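Esterase (PDB 3DOH) probably hydrolyses carboxylic esters, as a thermostable alpha/beta-hydrolase that carries an immunoglobulin-like domain at its N-terminal end. Local coordinates at residues S55-V61 and L83-D89; Q42-K48 and D109-L115. All coordinates share one frame; numbering follows the deposited sequence.

Contact 1: S55-V61 and L83-D89; sequences SRTITKV and LELSTED. With SO4 (sulfate ion), chain E.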
# COMPACT_ATOMS: atom_id res chain seq x y z
N SER A 55 -7.26 0.70 22.30
CA SER A 55 -8.33 -0.24 21.88
C SER A 55 -7.78 -1.62 21.66
O SER A 55 -6.65 -1.81 21.21
CB SER A 55 -9.01 0.15 20.57
OG SER A 55 -9.27 1.52 20.46
N ARG A 56 -8.62 -2.60 21.99
CA ARG A 56 -8.41 -3.97 21.54
C ARG A 56 -9.29 -4.08 20.34
O ARG A 56 -10.42 -3.54 20.33
CB ARG A 56 -8.81 -4.97 22.63
CG ARG A 56 -7.82 -5.03 23.81
CD ARG A 56 -6.41 -5.35 23.32
NE ARG A 56 -6.40 -6.58 22.52
CZ ARG A 56 -6.40 -7.82 23.03
NH1 ARG A 56 -6.40 -8.01 24.35
NH2 ARG A 56 -6.40 -8.87 22.20
N THR A 57 -8.80 -4.75 19.31
CA THR A 57 -9.62 -4.89 18.15
C THR A 57 -10.49 -6.13 18.21
O THR A 57 -9.97 -7.25 18.26
CB THR A 57 -8.88 -4.74 16.81
OG1 THR A 57 -9.27 -5.82 15.98
CG2 THR A 57 -7.37 -4.65 16.91
N ILE A 58 -11.82 -5.91 18.23
CA ILE A 58 -12.83 -6.99 18.29
C ILE A 58 -12.99 -7.68 16.92
O ILE A 58 -13.45 -7.08 15.99
CB ILE A 58 -14.21 -6.46 18.80
CG1 ILE A 58 -14.06 -5.80 20.16
CG2 ILE A 58 -15.16 -7.58 18.98
CD1 ILE A 58 -15.02 -4.63 20.44
N THR A 59 -12.60 -8.94 16.80
CA THR A 59 -12.60 -9.56 15.47
C THR A 59 -13.89 -10.33 15.09
O THR A 59 -14.23 -10.40 13.90
CB THR A 59 -11.37 -10.48 15.28
OG1 THR A 59 -11.28 -11.36 16.41
CG2 THR A 59 -10.12 -9.68 15.22
N LYS A 60 -14.58 -10.93 16.07
CA LYS A 60 -15.91 -11.52 15.85
C LYS A 60 -16.76 -11.31 17.11
O LYS A 60 -16.21 -11.31 18.20
CB LYS A 60 -15.86 -13.03 15.52
CG LYS A 60 -14.58 -13.61 14.83
CD LYS A 60 -14.47 -13.38 13.29
CE LYS A 60 -13.84 -14.59 12.55
NZ LYS A 60 -12.83 -15.40 13.38
N VAL A 61 -18.08 -11.13 16.97
CA VAL A 61 -19.04 -11.24 18.11
C VAL A 61 -19.97 -12.45 17.96
O VAL A 61 -20.43 -12.73 16.86
CB VAL A 61 -19.94 -10.00 18.29
CG1 VAL A 61 -20.75 -10.12 19.58
CG2 VAL A 61 -19.15 -8.74 18.35
N LEU A 83 -16.96 -11.43 22.84
CA LEU A 83 -16.27 -10.51 21.97
C LEU A 83 -14.88 -11.06 21.84
O LEU A 83 -14.13 -11.04 22.81
CB LEU A 83 -16.17 -9.14 22.66
CG LEU A 83 -17.45 -8.43 23.10
CD1 LEU A 83 -17.06 -7.14 23.73
CD2 LEU A 83 -18.39 -8.21 21.92
N GLU A 84 -14.52 -11.56 20.68
CA GLU A 84 -13.18 -12.08 20.51
C GLU A 84 -12.23 -10.95 20.13
O GLU A 84 -12.60 -10.01 19.44
CB GLU A 84 -13.23 -13.24 19.51
CG GLU A 84 -12.23 -13.18 18.38
CD GLU A 84 -11.66 -14.53 18.01
OE1 GLU A 84 -12.38 -15.56 18.18
OE2 GLU A 84 -10.48 -14.56 17.58
N LEU A 85 -10.99 -11.01 20.60
CA LEU A 85 -10.02 -9.92 20.38
C LEU A 85 -8.77 -10.33 19.58
O LEU A 85 -8.26 -11.43 19.74
CB LEU A 85 -9.62 -9.31 21.73
CG LEU A 85 -10.79 -9.05 22.69
CD1 LEU A 85 -10.20 -8.69 24.03
CD2 LEU A 85 -11.74 -7.93 22.19
N SER A 86 -8.27 -9.44 18.73
CA SER A 86 -7.09 -9.78 17.96
C SER A 86 -5.97 -10.10 18.87
O SER A 86 -5.59 -9.30 19.70
CB SER A 86 -6.63 -8.66 17.00
OG SER A 86 -5.48 -9.12 16.25
N THR A 87 -5.41 -11.28 18.70
CA THR A 87 -4.22 -11.63 19.46
C THR A 87 -2.98 -10.90 18.97
O THR A 87 -1.94 -11.08 19.53
CB THR A 87 -4.01 -13.16 19.51
OG1 THR A 87 -2.67 -13.46 19.09
CG2 THR A 87 -4.97 -13.88 18.55
N GLU A 88 -3.09 -10.06 17.95
CA GLU A 88 -1.95 -9.38 17.37
C GLU A 88 -1.92 -7.94 17.84
O GLU A 88 -1.03 -7.17 17.47
CB GLU A 88 -2.03 -9.39 15.84
CG GLU A 88 -1.55 -10.68 15.18
CD GLU A 88 -2.61 -11.80 15.23
OE1 GLU A 88 -3.81 -11.49 15.53
OE2 GLU A 88 -2.25 -12.99 14.98
N ASP A 89 -2.92 -7.56 18.62
CA ASP A 89 -2.94 -6.23 19.22
C ASP A 89 -1.70 -6.00 20.04
O ASP A 89 -1.24 -6.90 20.74
CB ASP A 89 -4.13 -6.08 20.15
CG ASP A 89 -5.39 -5.83 19.41
OD1 ASP A 89 -5.35 -5.39 18.24
OD2 ASP A 89 -6.44 -6.08 20.01
S SO4 E . -6.51 3.70 20.06
O1 SO4 E . -7.13 3.52 21.37
O2 SO4 E . -7.46 3.36 18.98
O3 SO4 E . -5.31 2.87 20.04
O4 SO4 E . -6.06 5.07 19.90
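In the immunoglobulin-like N-terminal domain, strands 53-64 and 80-85 pair antiparallel through I58-V61 and L83-L85, and just past this pairing R56 and T57 hold D89 at the end of the S86-D89 type I beta turn. The turn brings the aspartate back to strand 53-64, where its OD2 takes two donors. R56 NE forms a salt bridge with D89 OD2 at 2.6 Å, almost straight (170°) and on the anti lone pair; T57 N meets D89 OD2 on the syn side at 2.8 Å. The guanidinium and carboxylate planes stand nearly perpendicular, 89° apart. Bends at chi2 (-57°) and chi3 fold the arginine so that R56 NH2 reaches S86 O at 2.7 Å from above the carbonyl plane, while L85 CD1 covers one guanidinium face. NH1 bonds to V22 O, so every nitrogen of this buried group has an acceptor. A leucine here would probably leave the D89 carboxylate without its charge partner and S86 O without its side-chain donor. S55 N bonds to sulfate O1 at 3.0 Å, the ion probably coming from the crystallisation liquor.

Leucines and the beta-branched I58 and V61 suit the apolar face: I58 CG1 lies beside L85 CD2 at 3.7 Å, and V61 CG2 touches L83 CD2. Two residues face one, consistent with a beta bulge: T59 N gives to E84 O at 2.8 Å and E84 N to K60 O at 3.0 Å.

Contact 2: Q42-K48 and D109-L115; sequences QFSVKVK and DYIVSQL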
# COMPACT_ATOMS: atom_id res chain seq x y z
N GLN A 42 -20.62 -2.85 17.43
CA GLN A 42 -21.62 -2.46 18.42
C GLN A 42 -20.98 -2.40 19.82
O GLN A 42 -21.62 -2.05 20.80
CB GLN A 42 -22.79 -3.43 18.44
CG GLN A 42 -23.54 -3.64 17.13
CD GLN A 42 -24.60 -4.73 17.27
OE1 GLN A 42 -24.30 -5.83 17.73
NE2 GLN A 42 -25.84 -4.41 16.93
N PHE A 43 -19.70 -2.72 19.89
CA PHE A 43 -19.05 -2.80 21.17
C PHE A 43 -17.69 -2.14 21.11
O PHE A 43 -17.19 -1.84 20.04
CB PHE A 43 -18.87 -4.27 21.51
CG PHE A 43 -20.15 -5.02 21.65
CD1 PHE A 43 -20.72 -5.21 22.90
CD2 PHE A 43 -20.77 -5.58 20.54
CE1 PHE A 43 -21.89 -5.94 23.06
CE2 PHE A 43 -21.95 -6.30 20.67
CZ PHE A 43 -22.51 -6.48 21.94
N SER A 44 -17.09 -1.94 22.27
CA SER A 44 -15.76 -1.40 22.34
C SER A 44 -15.00 -2.11 23.44
O SER A 44 -15.59 -2.45 24.48
CB SER A 44 -15.85 0.05 22.69
OG SER A 44 -14.56 0.60 22.71
N VAL A 45 -13.71 -2.35 23.25
CA VAL A 45 -12.94 -2.95 24.33
C VAL A 45 -11.62 -2.18 24.50
O VAL A 45 -10.97 -1.88 23.52
CB VAL A 45 -12.72 -4.45 24.07
CG1 VAL A 45 -11.79 -5.07 25.10
CG2 VAL A 45 -14.05 -5.20 24.08
N LYS A 46 -11.22 -1.84 25.73
CA LYS A 46 -9.97 -1.05 25.90
C LYS A 46 -9.16 -1.51 27.08
O LYS A 46 -9.74 -1.99 28.02
CB LYS A 46 -10.26 0.45 26.06
CG LYS A 46 -10.58 1.13 24.74
CD LYS A 46 -11.18 2.51 24.92
CE LYS A 46 -11.58 3.12 23.55
NZ LYS A 46 -10.46 3.09 22.52
N VAL A 47 -7.84 -1.44 26.97
CA VAL A 47 -6.97 -1.71 28.11
C VAL A 47 -6.46 -0.39 28.64
O VAL A 47 -6.39 0.60 27.91
CB VAL A 47 -5.78 -2.59 27.71
CG1 VAL A 47 -5.72 -3.83 28.58
CG2 VAL A 47 -5.87 -2.97 26.24
N LYS A 48 -6.10 -0.36 29.92
CA LYS A 48 -5.26 0.71 30.42
C LYS A 48 -3.79 0.33 30.25
O LYS A 48 -3.39 -0.81 30.47
CB LYS A 48 -5.58 1.05 31.87
CG LYS A 48 -5.66 2.58 32.11
CD LYS A 48 -5.10 3.00 33.49
CE LYS A 48 -6.17 3.10 34.59
NZ LYS A 48 -6.60 4.50 34.81
N ASP A 109 -6.67 -4.35 33.54
CA ASP A 109 -7.45 -3.16 33.64
C ASP A 109 -8.19 -2.73 32.34
O ASP A 109 -7.62 -2.09 31.43
CB ASP A 109 -6.52 -2.08 34.07
CG ASP A 109 -7.09 -1.25 35.16
OD1 ASP A 109 -8.26 -0.82 34.98
OD2 ASP A 109 -6.40 -1.07 36.18
N TYR A 110 -9.48 -3.04 32.29
CA TYR A 110 -10.23 -2.97 31.07
C TYR A 110 -11.51 -2.23 31.26
O TYR A 110 -12.14 -2.28 32.31
CB TYR A 110 -10.58 -4.36 30.61
CG TYR A 110 -9.54 -4.99 29.74
CD1 TYR A 110 -8.25 -5.25 30.23
CD2 TYR A 110 -9.85 -5.37 28.44
CE1 TYR A 110 -7.29 -5.86 29.42
CE2 TYR A 110 -8.90 -5.98 27.62
CZ TYR A 110 -7.64 -6.23 28.11
OH TYR A 110 -6.72 -6.82 27.28
N ILE A 111 -11.92 -1.55 30.20
CA ILE A 111 -13.25 -1.04 30.15
C ILE A 111 -13.86 -1.47 28.83
O ILE A 111 -13.16 -1.52 27.81
CB ILE A 111 -13.30 0.47 30.45
CG1 ILE A 111 -14.68 1.06 30.21
CG2 ILE A 111 -12.24 1.21 29.69
CD1 ILE A 111 -14.74 2.48 30.83
N VAL A 112 -15.14 -1.82 28.91
CA VAL A 112 -15.86 -2.42 27.85
C VAL A 112 -17.13 -1.65 27.64
O VAL A 112 -17.74 -1.19 28.61
CB VAL A 112 -16.25 -3.84 28.23
CG1 VAL A 112 -17.12 -4.52 27.13
CG2 VAL A 112 -15.03 -4.65 28.51
N SER A 113 -17.55 -1.54 26.37
CA SER A 113 -18.83 -0.94 26.07
C SER A 113 -19.68 -1.63 25.04
O SER A 113 -19.21 -2.06 23.98
CB SER A 113 -18.63 0.48 25.61
OG SER A 113 -18.59 1.30 26.72
N GLN A 114 -20.97 -1.67 25.34
CA GLN A 114 -21.96 -1.84 24.32
C GLN A 114 -22.41 -0.48 23.92
O GLN A 114 -22.92 0.23 24.73
CB GLN A 114 -23.14 -2.60 24.86
CG GLN A 114 -24.11 -2.91 23.78
CD GLN A 114 -25.44 -3.11 24.36
OE1 GLN A 114 -25.58 -3.86 25.31
NE2 GLN A 114 -26.44 -2.42 23.82
N LEU A 115 -22.24 -0.14 22.65
CA LEU A 115 -22.33 1.25 22.23
C LEU A 115 -23.71 1.66 21.73
O LEU A 115 -24.07 2.83 21.78
CB LEU A 115 -21.33 1.50 21.12
CG LEU A 115 -19.89 1.32 21.54
CD1 LEU A 115 -18.94 1.24 20.33
CD2 LEU A 115 -19.52 2.45 22.46
O HOH W 1 -13.91 0.44 25.63
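S44 and I111 are joined by a water across an antiparallel strand pair of the immunoglobulin-like beta sandwich. The water lies 3.0 Å from S44 OG and donates to I111 O, also at 3.0 Å, a second tie beside the direct backbone bonds.

F43, V45, V47, Y110, V112 and Q114 share the buried face, which packs against strands 19-29 and 80-85. V47 CB lies over one face of the Y110 ring in a CH-pi contact, 4.3 Å from the centroid and 23° off the normal, a placement to be read with caution. V45 comes to the edge instead: with CG1 trans to its backbone N (chi1 174°), V45 CG1 stands 3.9 Å from Y110 CD2. A tyrosine suits this place because its ring can pack among valines while its hydroxyl finds a polar partner in R56 NH1. At the far end F43 CE1 touches Q114 CG at 3.8 Å, the ring and amide planes 62° apart. Q114 spends its aliphatic part on the phenylalanine, and its buried amide is satisfied by Y29 OH and by the carbonyls of V116 and V126.

The other face carries S44, K46, I111 and S113, and is met by a third subunit: S44, I111 and L115 all pack on L115 of that chain. S44 and S113 form a hydrogen-bonded antiparallel pair through their backbones, small enough for S44 CB and S113 CB to sit 4.1 Å apart, with S113 OG turning to T130 OG1. K46 NZ reaches the next strand of the same sheet and bonds to S55 OG. Beyond the last pair the backbone pairing continues with a bond from L115 N to Q42 O, 2.7 Å long and practically straight.

The chain runs through 42-48, 55-61, 83-89 and 109-115 in that order, so contact 1 is nested inside the loop that contact 2 closes. Their centres lie about 11 Å apart in one sheet of the N-terminal domain, where strands 80-85, 53-64, 43-48 and 110-114 stand side by side, each antiparallel to the next. Contact 1 joins the first two of these strands and contact 2 the last two. Between them strands 53-64 and 43-48 pair directly, R56 N reaching V45 O at 2.9 Å. Four neighbouring strands are thereby knitted together, and different subunits meet the two contacts: the second approaches contact 1, the third contact 2.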